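Local coordinates for protein enoyl-CoA hydratase (PDB 3PE8) that probably catalyses the reversible addition of water to the double bond of enoyl-CoA thioesters, as a zinc-binding member of the crotonase family, at residues D47-D52 and D90-V95. Numbering follows the deposited sequence.
Sequences DAQNDD and DMTKPV
Q49 and M91 have the nearest CA atoms across the contact, 6.1 Å apart, where the last turn of helix 35-50 meets an irregular loop and two long polar side chains span the gap in opposite directions. Q49 reaches out from the helix with CG anti to its backbone N (chi1 176°), and its amide grips the loop with three bonds. OE1 accepts T92 N at 2.9 Å, from above the carbonyl plane, and K93 N at 3.2 Å, in the plane and on a lone pair. NE2 donates almost straight (167°) to T92 OG1, 3.0 Å away and close to the amide plane. A primary amide suits the place because it offers acceptor and donor side by side, for backbone N-H groups and a hydroxyl oxygen, and these bonds fix which way round it lies.

K93 answers with a chain extended beyond CG, its CG 3.6 Å from Q49 OE1, carrying NZ to the helix C-terminus. There NZ donates to A48 O (2.9 Å), in the carbonyl plane, and to Q49 O (3.0 Å), from above it; D51 O lies 2.7 Å from NZ. A lysine suits this place, since its ammonium meets carbonyls at a helix end and probably offsets their partial negative charge. A water accepts from NZ and donates to D52 OD1, linking the two charges indirectly.

V54 O also accepts from NZ, whose three hydrogens must be shared among these oxygens, while D51 turns to D53 N and R20. The contact thus ties helix 35-50 to the approach to strand 95-99, with A48 packed on strand 56-61 and T92 and K93 touching R203 of helix 199-234.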
ATOM      1  N   ASP A  47      32.249  -0.211  -1.149  1.00 16.21           N
ATOM      2  CA  ASP A  47      33.481   0.558  -1.326  1.00 17.19           C
ATOM      3  C   ASP A  47      33.343   1.484  -2.545  1.00 16.48           C
ATOM      4  O   ASP A  47      33.785   2.644  -2.507  1.00 17.99           O
ATOM      5  CB  ASP A  47      34.697  -0.368  -1.483  1.00 18.21           C
ATOM      6  CG  ASP A  47      35.196  -0.966  -0.156  1.00 22.07           C
ATOM      7  OD1 ASP A  47      34.819  -0.534   0.950  1.00 25.85           O
ATOM      8  OD2 ASP A  47      36.025  -1.890  -0.230  1.00 28.99           O
ATOM      9  N   ALA A  48      32.716   0.983  -3.627  1.00 15.12           N
ATOM     10  CA  ALA A  48      32.492   1.783  -4.827  1.00 13.68           C
ATOM     11  C   ALA A  48      31.591   2.981  -4.503  1.00 14.25           C
ATOM     12  O   ALA A  48      31.848   4.091  -4.932  1.00 14.77           O
ATOM     13  CB  ALA A  48      31.888   0.922  -5.958  1.00 12.62           C
ATOM     14  N   GLN A  49      30.553   2.742  -3.713  1.00 13.97           N
ATOM     15  CA  GLN A  49      29.651   3.817  -3.313  1.00 15.31           C
ATOM     16  C   GLN A  49      30.389   4.913  -2.563  1.00 16.69           C
ATOM     17  O   GLN A  49      30.095   6.110  -2.728  1.00 17.76           O
ATOM     18  CB  GLN A  49      28.511   3.256  -2.456  1.00 14.82           C
ATOM     19  CG  GLN A  49      27.579   4.310  -1.913  1.00 16.44           C
ATOM     20  CD  GLN A  49      26.823   5.047  -2.988  1.00 15.48           C
ATOM     21  OE1 GLN A  49      26.481   4.473  -4.020  1.00 14.93           O
ATOM     22  NE2 GLN A  49      26.483   6.311  -2.718  1.00 17.25           N
ATOM     23  N   ASN A  50      31.329   4.506  -1.706  1.00 17.92           N
ATOM     24  CA  ASN A  50      32.075   5.434  -0.854  1.00 20.41           C
ATOM     25  C   ASN A  50      33.287   6.111  -1.515  1.00 20.81           C
ATOM     26  O   ASN A  50      33.847   7.078  -0.971  1.00 22.95           O
ATOM     27  CB  ASN A  50      32.530   4.705   0.421  1.00 22.38           C
ATOM     28  CG  ASN A  50      31.366   4.253   1.283  1.00 25.37           C
ATOM     29  OD1 ASN A  50      30.298   4.862   1.264  1.00 31.27           O
ATOM     30  ND2 ASN A  50      31.570   3.162   2.043  1.00 31.04           N
ATOM     31  N   ASP A  51      33.667   5.637  -2.694  1.00 19.08           N
ATOM     32  CA  ASP A  51      34.889   6.070  -3.338  1.00 18.99           C
ATOM     33  C   ASP A  51      34.584   7.217  -4.282  1.00 19.38           C
ATOM     34  O   ASP A  51      33.900   7.040  -5.290  1.00 18.02           O
ATOM     35  CB  ASP A  51      35.538   4.909  -4.104  1.00 18.51           C
ATOM     36  CG  ASP A  51      36.963   5.218  -4.552  1.00 22.17           C
ATOM     37  OD1 ASP A  51      37.288   6.419  -4.748  1.00 23.86           O
ATOM     38  OD2 ASP A  51      37.764   4.246  -4.660  1.00 23.14           O
ATOM     39  N   ASP A  52      35.113   8.397  -3.975  1.00 20.96           N
ATOM     40  CA  ASP A  52      34.864   9.569  -4.784  1.00 21.82           C
ATOM     41  C   ASP A  52      35.456   9.497  -6.200  1.00 21.75           C
ATOM     42  O   ASP A  52      35.076  10.305  -7.042  1.00 22.83           O
ATOM     43  CB  ASP A  52      35.384  10.848  -4.076  1.00 23.92           C
ATOM     44  CG  ASP A  52      34.557  11.232  -2.847  1.00 27.72           C
ATOM     45  OD1 ASP A  52      33.482  10.661  -2.612  1.00 31.07           O
ATOM     46  OD2 ASP A  52      34.980  12.151  -2.098  1.00 32.62           O
ATOM     47  N   ASP A  90      22.606  -0.278   0.005  1.00 19.34           N
ATOM     48  CA  ASP A  90      21.991   0.916  -0.536  0.70 19.14           C
ATOM     49  C   ASP A  90      23.056   1.696  -1.303  1.00 18.39           C
ATOM     50  O   ASP A  90      24.142   1.966  -0.784  1.00 19.20           O
ATOM     51  CB  ASP A  90      21.405   1.795   0.571  0.70 21.17           C
ATOM     52  CG  ASP A  90      20.661   3.011   0.024  0.70 23.84           C
ATOM     53  OD1 ASP A  90      19.991   2.899  -1.019  0.70 28.72           O
ATOM     54  OD2 ASP A  90      20.718   4.077   0.678  0.70 31.59           O
ATOM     55  N   MET A  91      22.744   2.050  -2.536  1.00 16.88           N
ATOM     56  CA  MET A  91      23.691   2.722  -3.422  1.00 15.72           C
ATOM     57  C   MET A  91      22.944   3.834  -4.142  1.00 15.33           C
ATOM     58  O   MET A  91      21.765   3.685  -4.471  1.00 15.94           O
ATOM     59  CB  MET A  91      24.257   1.728  -4.434  1.00 15.28           C
ATOM     60  CG  MET A  91      25.162   0.675  -3.800  1.00 17.63           C
ATOM     61  SD  MET A  91      25.795  -0.414  -5.067  1.00 16.88           S
ATOM     62  CE  MET A  91      27.004   0.665  -5.867  1.00 15.66           C
ATOM     63  N   THR A  92      23.638   4.934  -4.415  1.00 14.58           N
ATOM     64  CA  THR A  92      23.095   5.993  -5.260  1.00 13.59           C
ATOM     65  C   THR A  92      23.829   6.079  -6.577  1.00 13.20           C
ATOM     66  O   THR A  92      23.402   6.828  -7.455  1.00 14.26           O
ATOM     67  CB  THR A  92      23.146   7.341  -4.590  1.00 15.00           C
ATOM     68  OG1 THR A  92      24.511   7.743  -4.387  1.00 15.40           O
ATOM     69  CG2 THR A  92      22.368   7.308  -3.254  1.00 15.31           C
ATOM     70  N   LYS A  93      24.929   5.335  -6.725  1.00 12.50           N
ATOM     71  CA  LYS A  93      25.661   5.269  -8.003  1.00 12.01           C
ATOM     72  C   LYS A  93      25.095   4.119  -8.855  1.00 11.61           C
ATOM     73  O   LYS A  93      24.873   3.030  -8.352  1.00 12.08           O
ATOM     74  CB  LYS A  93      27.152   5.057  -7.731  1.00 12.17           C
ATOM     75  CG  LYS A  93      27.781   6.208  -6.936  1.00 13.65           C
ATOM     76  CD  LYS A  93      29.241   6.038  -6.709  1.00 15.92           C
ATOM     77  CE  LYS A  93      29.770   7.125  -5.807  1.00 13.64           C
ATOM     78  NZ  LYS A  93      31.190   6.868  -5.447  1.00 15.14           N
ATOM     79  N   PRO A  94      24.917   4.341 -10.157  1.00 11.15           N
ATOM     80  CA  PRO A  94      24.326   3.321 -10.971  1.00 11.34           C
ATOM     81  C   PRO A  94      25.163   2.058 -11.121  1.00 10.61           C
ATOM     82  O   PRO A  94      26.375   2.136 -11.246  1.00 10.55           O
ATOM     83  CB  PRO A  94      24.210   3.978 -12.344  1.00 11.76           C
ATOM     84  CG  PRO A  94      24.338   5.401 -12.135  1.00 14.60           C
ATOM     85  CD  PRO A  94      25.070   5.613 -10.876  1.00 11.83           C
ATOM     86  N   VAL A  95      24.485   0.913 -11.133  1.00  9.43           N
ATOM     87  CA  VAL A  95      25.087  -0.405 -11.331  1.00  8.79           C
ATOM     88  C   VAL A  95      24.524  -1.024 -12.605  1.00  9.17           C
ATOM     89  O   VAL A  95      23.319  -1.240 -12.726  1.00  9.60           O
ATOM     90  CB  VAL A  95      24.819  -1.368 -10.157  1.00  9.78           C
ATOM     91  CG1 VAL A  95      25.463  -2.742 -10.424  1.00 10.87           C
ATOM     92  CG2 VAL A  95      25.404  -0.789  -8.854  1.00 10.79           C
TER
HETATM   93  O   HOH W   1      31.654   8.980  -3.589  1.00 15.66           O